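Local coordinates for protein myosin IE heavy chain (Dictyostelium discoideum, PDB 1LKX) that binds actin filaments and hydrolyses ATP, an activity stimulated by actin, as a single-headed myosin motor, and may move membranes relative to actin, at residues F13-I19 with V617-R621; D138-L142 with A252-L256; S265-I269 with S539-V543; H507-D511 with H606-Y610. All blocks are in the same frame, centred on the assembly; numbering follows the deposited sequence.

Contact 1 (F13-I19 with V617-R621); sequences FVLLNQI and VRVRR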
# COMPACT_ATOMS: atom_id res chain seq x y z
N PHE A 13 -5.06 10.30 -23.48
CA PHE A 13 -4.67 11.69 -23.64
C PHE A 13 -3.72 11.97 -24.78
O PHE A 13 -3.59 13.12 -25.21
CB PHE A 13 -4.05 12.21 -22.32
CG PHE A 13 -5.01 12.21 -21.16
CD1 PHE A 13 -5.13 11.10 -20.33
CD2 PHE A 13 -5.82 13.31 -20.90
CE1 PHE A 13 -6.03 11.09 -19.27
CE2 PHE A 13 -6.72 13.31 -19.84
CZ PHE A 13 -6.83 12.19 -19.03
N VAL A 14 -3.04 10.96 -25.29
CA VAL A 14 -2.10 11.22 -26.38
C VAL A 14 -2.87 11.84 -27.55
O VAL A 14 -2.28 12.50 -28.40
CB VAL A 14 -1.41 9.94 -26.87
CG1 VAL A 14 -0.29 10.29 -27.81
CG2 VAL A 14 -0.88 9.15 -25.68
N LEU A 15 -4.18 11.63 -27.56
CA LEU A 15 -5.04 12.16 -28.62
C LEU A 15 -5.56 13.54 -28.31
O LEU A 15 -6.47 14.02 -28.99
CB LEU A 15 -6.24 11.25 -28.86
CG LEU A 15 -5.92 9.83 -29.27
CD1 LEU A 15 -7.22 9.08 -29.49
CD2 LEU A 15 -5.07 9.84 -30.52
N LEU A 16 -5.02 14.20 -27.29
CA LEU A 16 -5.47 15.54 -26.97
C LEU A 16 -5.10 16.47 -28.12
O LEU A 16 -3.98 16.41 -28.64
CB LEU A 16 -4.81 16.06 -25.69
CG LEU A 16 -5.31 15.56 -24.34
CD1 LEU A 16 -4.38 16.05 -23.24
CD2 LEU A 16 -6.72 16.04 -24.10
N ASN A 17 -6.05 17.31 -28.51
CA ASN A 17 -5.86 18.27 -29.60
C ASN A 17 -4.59 19.09 -29.33
O ASN A 17 -3.62 19.06 -30.10
CB ASN A 17 -7.06 19.22 -29.64
CG ASN A 17 -7.32 19.86 -28.28
OD1 ASN A 17 -7.59 19.16 -27.30
ND2 ASN A 17 -7.24 21.19 -28.21
N GLN A 18 -4.64 19.83 -28.23
CA GLN A 18 -3.54 20.67 -27.80
C GLN A 18 -3.01 20.07 -26.50
O GLN A 18 -3.72 20.01 -25.50
CB GLN A 18 -4.06 22.09 -27.58
CG GLN A 18 -3.02 23.07 -27.08
CD GLN A 18 -3.55 24.49 -26.98
OE1 GLN A 18 -3.90 25.10 -27.98
NE2 GLN A 18 -3.62 25.01 -25.76
N ILE A 19 -1.77 19.60 -26.54
CA ILE A 19 -1.15 18.98 -25.38
C ILE A 19 -0.69 19.99 -24.32
O ILE A 19 0.46 20.41 -24.27
CB ILE A 19 0.04 18.11 -25.84
CG1 ILE A 19 0.76 17.53 -24.63
CG2 ILE A 19 0.96 18.93 -26.73
CD1 ILE A 19 1.85 16.57 -24.99
N VAL A 617 2.14 12.19 -21.62
CA VAL A 617 1.46 12.36 -22.90
C VAL A 617 2.49 12.93 -23.85
O VAL A 617 2.58 12.53 -25.01
CB VAL A 617 0.30 13.36 -22.81
CG1 VAL A 617 -0.64 13.17 -23.98
CG2 VAL A 617 -0.45 13.19 -21.52
N ARG A 618 3.27 13.89 -23.36
CA ARG A 618 4.28 14.52 -24.18
C ARG A 618 5.24 13.47 -24.74
O ARG A 618 5.34 13.31 -25.95
CB ARG A 618 5.03 15.57 -23.36
CG ARG A 618 5.69 16.67 -24.18
CD ARG A 618 6.22 17.80 -23.30
NE ARG A 618 5.17 18.37 -22.46
CZ ARG A 618 4.16 19.11 -22.92
NH1 ARG A 618 4.06 19.40 -24.21
NH2 ARG A 618 3.23 19.57 -22.08
N VAL A 619 5.92 12.74 -23.86
CA VAL A 619 6.86 11.70 -24.31
C VAL A 619 6.15 10.75 -25.26
O VAL A 619 6.63 10.50 -26.36
CB VAL A 619 7.43 10.88 -23.11
CG1 VAL A 619 8.01 9.57 -23.61
CG2 VAL A 619 8.50 11.67 -22.40
N ARG A 620 5.02 10.22 -24.82
CA ARG A 620 4.24 9.27 -25.62
C ARG A 620 4.02 9.80 -27.04
O ARG A 620 4.00 9.03 -28.02
CB ARG A 620 2.88 9.02 -24.95
CG ARG A 620 2.20 7.73 -25.37
CD ARG A 620 2.97 6.52 -24.88
NE ARG A 620 4.22 6.33 -25.61
CZ ARG A 620 5.33 5.82 -25.07
NH1 ARG A 620 5.34 5.47 -23.78
NH2 ARG A 620 6.42 5.65 -25.80
N ARG A 621 3.85 11.11 -27.16
CA ARG A 621 3.68 11.70 -28.47
C ARG A 621 5.01 11.60 -29.22
O ARG A 621 5.23 10.63 -29.95
CB ARG A 621 3.24 13.15 -28.35
CG ARG A 621 1.74 13.31 -28.27
CD ARG A 621 1.37 14.76 -28.16
NE ARG A 621 -0.02 14.98 -28.51
CZ ARG A 621 -0.52 14.80 -29.72
NH1 ARG A 621 -1.81 15.02 -29.95
NH2 ARG A 621 0.26 14.39 -30.71
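R621 reaches from helix 614-622 into the loop 13-19, fastening the start of the motor domain to what corresponds, by position and sequence, to the SH1 helix of the myosin fold. Its CB points at the loop. CG, anti to the carbonyl carbon (chi1 -89°), slides past V14 with 3.7 Å to V14 CG1. CD then comes alongside the methyl end of I19, R621 CD to I19 CD1 3.7 Å. The chain runs extended to NE, which brings the guanidinium up to the carbonyls of the loop. There V14 O lies over one of its faces, too poorly angled to be counted as a hydrogen bond, whereas L16 O stands at the edge close to the guanidinium plane. NH1 ends the path by donating to L16 O over 2.9 Å at 148°, and this one bond ties the guanidinium to the loop backbone. I19, extended through both torsions, drives CD1 against the helix backbone and side of R618, and that methyl also lies over one face of the R618 guanidinium. V617 faces the loop as well and packs its CG2 on F13 CB at 3.8 Å. The F13 ring itself turns away to stack with F24 of helix 21-33, which links the loop to the next helix. R620 offers V14 only its aliphatic part, because its guanidinium leaves for a salt bridge with E422 on helix 398-430. V14 CG2 meets the R620 chain at CB and CG, with R620 CG the nearer at 3.4 Å.

Contact 2 (D138-L142 with A252-L256); sequences DSNPL and AMETL. Unlike the reference sequence in segment 138-142: D138 (reference Gln).
L142 and L256 form the packed half of a helix-helix contact in the myosin motor fold, between helix 127-147 and the C-terminal turn of helix 242-255. The two leucines slide past each other in opposite directions, with L142 CG 4.0 Å from L256 CD1. The CD2 branch of L142 meets M253 at about a right angle, 3.8 Å from M253 CG and nearly as close to SD, and it also touches the methyl of A252. That methyl sits where the backbones come nearest, facing D138 O and CB. L364 and I368 of helix 342-372 cover L142, and I368 and I372 of that helix touch L256, giving the apolar half a third wall. The other part is polar and looser, and T255, partly exposed, lies on its solvent side. T255 crosses D138 at about a right angle and donates from OG1 to D138 OD2 over 3.1 Å. D138, which replaces a glutamine of the reference sequence, is pinned from the other oxygen too, since OD1 forms a salt bridge with K134 one turn earlier on its own helix. Both carboxylate oxygens are therefore engaged, which should hold the group's rotation. The threonine hydroxyl approaches OD2 from the anti side, 28° out of the carboxylate plane.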
# COMPACT_ATOMS: atom_id res chain seq x y z
N ASP A 138 -11.48 -13.90 -0.85
CA ASP A 138 -11.89 -13.77 0.54
C ASP A 138 -10.77 -13.26 1.45
O ASP A 138 -11.02 -12.79 2.55
CB ASP A 138 -12.41 -15.11 1.05
CG ASP A 138 -13.85 -15.37 0.66
OD1 ASP A 138 -14.29 -14.81 -0.37
OD2 ASP A 138 -14.54 -16.13 1.39
N SER A 139 -9.53 -13.36 0.99
CA SER A 139 -8.41 -12.88 1.78
C SER A 139 -8.49 -11.35 1.96
O SER A 139 -8.03 -10.81 2.97
CB SER A 139 -7.08 -13.24 1.11
OG SER A 139 -6.66 -12.20 0.25
N ASN A 140 -9.06 -10.66 0.97
CA ASN A 140 -9.19 -9.20 1.04
C ASN A 140 -10.04 -8.72 2.21
O ASN A 140 -9.57 -7.96 3.05
CB ASN A 140 -9.76 -8.65 -0.27
CG ASN A 140 -8.69 -8.45 -1.33
OD1 ASN A 140 -7.77 -7.64 -1.15
ND2 ASN A 140 -8.78 -9.18 -2.43
N PRO A 141 -11.31 -9.16 2.29
CA PRO A 141 -12.19 -8.74 3.38
C PRO A 141 -11.58 -9.05 4.73
O PRO A 141 -11.77 -8.31 5.69
CB PRO A 141 -13.46 -9.56 3.15
CG PRO A 141 -13.47 -9.74 1.67
CD PRO A 141 -12.02 -10.07 1.37
N LEU A 142 -10.85 -10.15 4.78
CA LEU A 142 -10.20 -10.62 6.00
C LEU A 142 -9.12 -9.64 6.47
O LEU A 142 -9.18 -9.11 7.57
CB LEU A 142 -9.62 -12.01 5.74
CG LEU A 142 -9.51 -13.03 6.87
CD1 LEU A 142 -8.25 -12.80 7.65
CD2 LEU A 142 -10.71 -12.92 7.78
N ALA A 252 -15.28 -15.64 5.60
CA ALA A 252 -13.94 -15.60 5.03
C ALA A 252 -12.98 -16.38 5.90
O ALA A 252 -12.11 -17.09 5.40
CB ALA A 252 -13.48 -14.17 4.89
N MET A 253 -13.13 -16.24 7.21
CA MET A 253 -12.27 -16.95 8.16
C MET A 253 -12.32 -18.45 7.86
O MET A 253 -11.29 -19.11 7.86
CB MET A 253 -12.74 -16.72 9.59
CG MET A 253 -12.80 -15.26 10.00
SD MET A 253 -11.49 -14.80 11.14
CE MET A 253 -12.34 -14.77 12.64
N GLU A 254 -13.51 -18.96 7.61
CA GLU A 254 -13.71 -20.38 7.33
C GLU A 254 -13.28 -20.78 5.93
O GLU A 254 -12.71 -21.84 5.74
CB GLU A 254 -15.16 -20.75 7.57
CG GLU A 254 -15.59 -20.49 9.00
CD GLU A 254 -17.09 -20.43 9.20
OE1 GLU A 254 -17.80 -19.85 8.34
OE2 GLU A 254 -17.57 -20.97 10.22
N THR A 255 -13.56 -19.92 4.95
CA THR A 255 -13.17 -20.20 3.57
C THR A 255 -11.65 -20.35 3.53
O THR A 255 -11.09 -20.98 2.62
CB THR A 255 -13.60 -19.04 2.62
OG1 THR A 255 -15.03 -19.00 2.54
CG2 THR A 255 -13.02 -19.23 1.21
N LEU A 256 -10.98 -19.76 4.53
CA LEU A 256 -9.53 -19.80 4.63
C LEU A 256 -9.04 -20.81 5.66
O LEU A 256 -7.84 -20.88 5.95
CB LEU A 256 -8.99 -18.42 4.99
CG LEU A 256 -9.06 -17.39 3.87
CD1 LEU A 256 -8.68 -16.02 4.39
CD2 LEU A 256 -8.14 -17.81 2.74

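Contact 3 (S265-I269 with S539-V543); sequences SIWRI and SDPLV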
# COMPACT_ATOMS: atom_id res chain seq x y z
N SER A 265 -9.70 -18.23 19.25
CA SER A 265 -8.34 -17.99 19.70
C SER A 265 -7.97 -16.53 19.38
O SER A 265 -7.29 -15.86 20.16
CB SER A 265 -7.38 -18.96 19.00
OG SER A 265 -6.33 -19.36 19.88
N ILE A 266 -8.47 -16.03 18.25
CA ILE A 266 -8.21 -14.66 17.82
C ILE A 266 -9.00 -13.69 18.69
O ILE A 266 -8.45 -12.73 19.22
CB ILE A 266 -8.65 -14.43 16.36
CG1 ILE A 266 -7.82 -15.29 15.41
CG2 ILE A 266 -8.52 -12.97 15.99
CD1 ILE A 266 -8.22 -15.16 13.97
N TRP A 267 -10.30 -13.96 18.82
CA TRP A 267 -11.17 -13.10 19.60
C TRP A 267 -10.60 -12.75 20.97
O TRP A 267 -10.68 -11.59 21.40
CB TRP A 267 -12.53 -13.75 19.76
CG TRP A 267 -13.27 -13.95 18.49
CD1 TRP A 267 -14.28 -14.82 18.27
CD2 TRP A 267 -13.05 -13.26 17.24
NE1 TRP A 267 -14.72 -14.73 16.97
CE2 TRP A 267 -13.98 -13.77 16.32
CE3 TRP A 267 -12.17 -12.25 16.83
CZ2 TRP A 267 -14.05 -13.32 15.00
CZ3 TRP A 267 -12.24 -11.80 15.51
CH2 TRP A 267 -13.18 -12.34 14.62
N ARG A 268 -10.03 -13.74 21.64
CA ARG A 268 -9.46 -13.52 22.96
C ARG A 268 -8.43 -12.41 22.93
O ARG A 268 -8.50 -11.48 23.73
CB ARG A 268 -8.84 -14.80 23.50
CG ARG A 268 -9.85 -15.92 23.72
CD ARG A 268 -9.39 -16.93 24.74
NE ARG A 268 -9.44 -18.28 24.21
CZ ARG A 268 -8.48 -18.79 23.44
NH1 ARG A 268 -7.41 -18.06 23.14
NH2 ARG A 268 -8.60 -20.02 22.97
N ILE A 269 -7.47 -12.52 22.02
CA ILE A 269 -6.42 -11.51 21.90
C ILE A 269 -7.01 -10.12 21.66
O ILE A 269 -6.58 -9.15 22.27
CB ILE A 269 -5.44 -11.86 20.77
CG1 ILE A 269 -4.58 -13.03 21.21
CG2 ILE A 269 -4.57 -10.66 20.43
CD1 ILE A 269 -3.69 -13.56 20.14
N SER A 539 -0.77 -20.03 28.41
CA SER A 539 -1.10 -21.42 28.10
C SER A 539 -1.82 -21.51 26.75
O SER A 539 -1.90 -22.60 26.16
CB SER A 539 -1.98 -22.01 29.20
OG SER A 539 -3.19 -21.29 29.30
N ASP A 540 -2.33 -20.39 26.25
CA ASP A 540 -3.03 -20.38 24.97
C ASP A 540 -2.00 -20.59 23.86
O ASP A 540 -1.04 -19.84 23.75
CB ASP A 540 -3.75 -19.04 24.73
CG ASP A 540 -4.57 -19.03 23.44
OD1 ASP A 540 -4.46 -18.06 22.64
OD2 ASP A 540 -5.34 -20.00 23.22
N PRO A 541 -2.21 -21.62 23.04
CA PRO A 541 -1.29 -21.93 21.94
C PRO A 541 -1.01 -20.72 21.04
O PRO A 541 0.10 -20.59 20.51
CB PRO A 541 -2.01 -23.06 21.20
CG PRO A 541 -3.45 -22.78 21.47
CD PRO A 541 -3.43 -22.44 22.94
N LEU A 542 -2.00 -19.84 20.87
CA LEU A 542 -1.83 -18.66 20.03
C LEU A 542 -0.93 -17.64 20.70
O LEU A 542 0.14 -17.32 20.20
CB LEU A 542 -3.18 -18.01 19.73
CG LEU A 542 -3.13 -16.80 18.78
CD1 LEU A 542 -2.48 -17.20 17.46
CD2 LEU A 542 -4.53 -16.29 18.53
N VAL A 543 -1.37 -17.14 21.84
CA VAL A 543 -0.59 -16.16 22.58
C VAL A 543 0.88 -16.48 22.53
O VAL A 543 1.65 -15.74 21.95
CB VAL A 543 -1.01 -16.10 24.06
CG1 VAL A 543 -0.15 -15.11 24.80
CG2 VAL A 543 -2.48 -15.71 24.16
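A salt bridge beside an apolar patch, R268 with D540 and I269 with L542, joins helix 260-276 to the start of the short helix 541-546 in the motor domain. R268 NH1 stands 2.8 Å from D540 OD2, and OD1 is almost as near. The guanidinium and carboxylate planes are 83° apart, so the ions meet chiefly through NH1, not as a flat two-pronged pair. S265, a turn earlier, sets its OG against L542 CB. L542 holds CG opposite its backbone N (chi1 -176°), which carries CD2 across the helix surface to I269 CD1, the two side chains crossing at about a right angle. W363 and L360 of helix 342-372 continue this patch, the first against L542 and the second against I269. Replacing R268 with a leucine would probably leave the largely buried D540 carboxylate without its cationic mate in this contact and make its hold on the helix start less secure. That hold is an N-cap: D540 precedes the first turn, and its OD1 accepts a weak but straight bond from V543 N over 3.3 Å. The junction is thus a helix N-cap whose capping aspartate also forms an interhelical salt bridge.

Contact 4 (H507-D511 with H606-Y610); sequences HYAGD and HQVRY
Y610 lays the face of its ring over the methyl of A509, a CH-pi contact in which A509 CB stands 3.8 Å from the ring centroid and 13° off the normal. The same methyl also lies over a face of the Y508 ring, so it fills the corner between two tyrosines. Their planes are 80° apart and they meet obliquely, with Y508 CE2 3.8 Å from Y610 CD1. The far face of Y610 is backed by Q607 CA of its own helix. With CG between the backbone N and the carbonyl carbon (chi1 71°), the Y610 ring turns its face to A509; CB, set by the helix backbone, lies beside Y508 O. H606, a turn earlier, reaches the same turn with its imidazole edge: NE2 gives a weak hydrogen bond to A509 O over 3.4 Å. The phenol of Y610 continues beyond the contact to a hydrogen bond with E102 of the ATP-binding loop. A valine in place of Y610 would probably uncover one side of the A509 methyl and leave E102 without this hydroxyl partner. The peptide gripped here is a type I turn from H507 to G510, whose backbone angles at G510 call for glycine. It joins strands 502-507 and 510-515, and E408 of helix 398-430, the relay helix by sequence, takes bonds from H507 ND1 and Y508 N behind it. The turn is thus wedged between that helix and helix 601-611, which matches the SH2 helix of myosins, while F390 from the loop after strand 381-386 touches A509.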
# COMPACT_ATOMS: atom_id res chain seq x y z
N HIS A 507 8.18 16.89 0.08
CA HIS A 507 7.94 15.66 -0.66
C HIS A 507 7.59 15.97 -2.10
O HIS A 507 7.31 17.12 -2.44
CB HIS A 507 6.79 14.86 -0.02
CG HIS A 507 7.18 14.11 1.22
ND1 HIS A 507 7.83 12.90 1.18
CD2 HIS A 507 7.00 14.40 2.53
CE1 HIS A 507 8.02 12.47 2.41
NE2 HIS A 507 7.52 13.36 3.25
N TYR A 508 7.60 14.94 -2.94
CA TYR A 508 7.27 15.10 -4.35
C TYR A 508 5.80 15.52 -4.50
O TYR A 508 5.43 16.17 -5.47
CB TYR A 508 7.52 13.79 -5.10
CG TYR A 508 6.43 12.75 -4.91
CD1 TYR A 508 6.22 12.14 -3.67
CD2 TYR A 508 5.57 12.41 -5.96
CE1 TYR A 508 5.17 11.23 -3.48
CE2 TYR A 508 4.53 11.50 -5.78
CZ TYR A 508 4.34 10.91 -4.54
OH TYR A 508 3.32 10.00 -4.37
N ALA A 509 4.97 15.13 -3.53
CA ALA A 509 3.54 15.41 -3.56
C ALA A 509 3.10 16.57 -2.65
O ALA A 509 1.92 16.70 -2.32
CB ALA A 509 2.77 14.15 -3.19
N GLY A 510 4.05 17.41 -2.26
CA GLY A 510 3.73 18.55 -1.41
C GLY A 510 4.54 18.58 -0.12
O GLY A 510 5.18 17.59 0.22
N ASP A 511 4.50 19.70 0.59
CA ASP A 511 5.23 19.82 1.84
C ASP A 511 4.50 19.16 3.01
O ASP A 511 3.28 19.22 3.10
CB ASP A 511 5.47 21.29 2.19
CG ASP A 511 6.19 22.05 1.08
OD1 ASP A 511 7.17 21.52 0.52
OD2 ASP A 511 5.78 23.20 0.78
N HIS A 606 -2.94 19.66 -9.18
CA HIS A 606 -1.72 19.41 -8.42
C HIS A 606 -1.23 18.00 -8.70
O HIS A 606 -0.10 17.81 -9.13
CB HIS A 606 -1.98 19.59 -6.91
CG HIS A 606 -0.75 19.44 -6.05
ND1 HIS A 606 0.48 19.96 -6.39
CD2 HIS A 606 -0.58 18.84 -4.85
CE1 HIS A 606 1.35 19.69 -5.44
NE2 HIS A 606 0.74 19.01 -4.49
N GLN A 607 -2.10 17.02 -8.47
CA GLN A 607 -1.76 15.62 -8.70
C GLN A 607 -1.24 15.40 -10.11
O GLN A 607 -0.18 14.79 -10.30
CB GLN A 607 -2.99 14.74 -8.48
CG GLN A 607 -3.44 14.63 -7.03
CD GLN A 607 -4.87 14.10 -6.91
OE1 GLN A 607 -5.83 14.85 -7.09
NE2 GLN A 607 -5.01 12.81 -6.63
N VAL A 608 -1.99 15.89 -11.09
CA VAL A 608 -1.62 15.75 -12.49
C VAL A 608 -0.23 16.31 -12.73
O VAL A 608 0.51 15.87 -13.62
CB VAL A 608 -2.59 16.51 -13.40
CG1 VAL A 608 -2.11 16.44 -14.85
CG2 VAL A 608 -3.99 15.94 -13.27
N ARG A 609 0.14 17.30 -11.92
CA ARG A 609 1.44 17.91 -12.08
C ARG A 609 2.55 17.14 -11.39
O ARG A 609 3.52 16.76 -12.04
CB ARG A 609 1.42 19.36 -11.58
CG ARG A 609 2.66 20.14 -11.97
CD ARG A 609 2.59 21.56 -11.45
NE ARG A 609 1.42 22.24 -12.00
CZ ARG A 609 0.86 23.31 -11.44
NH1 ARG A 609 -0.21 23.88 -12.02
NH2 ARG A 609 1.35 23.80 -10.31
N TYR A 610 2.43 16.90 -10.09
CA TYR A 610 3.50 16.20 -9.41
C TYR A 610 3.68 14.76 -9.87
O TYR A 610 4.75 14.17 -9.71
CB TYR A 610 3.34 16.29 -7.89
CG TYR A 610 2.22 15.49 -7.28
CD1 TYR A 610 2.21 14.10 -7.35
CD2 TYR A 610 1.22 16.12 -6.54
CE1 TYR A 610 1.25 13.35 -6.69
CE2 TYR A 610 0.25 15.39 -5.87
CZ TYR A 610 0.27 14.00 -5.95
OH TYR A 610 -0.65 13.25 -5.26

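The four contacts form two groups within one motor domain. Contacts 1 and 4 use successive helices, 601-611 and 614-622, and their centres lie 21 Å apart with nearest atoms about 7 Å from each other. Contacts 2 and 3 likewise use consecutive helices and touch, M253 CE packing against W267 CH2. Contacts 4 and 2 come nearest the nucleotide site, from opposite sides of the chain's centre: the Y610 side chain is about 3 Å from that of E102 of the ATP site and about 11 Å from ADP, and the S139 side chain about 14 Å from the magnesium ion. Contacts 1 and 3 are remote from it, on opposite sides of the chain's centre, 57 Å between centres.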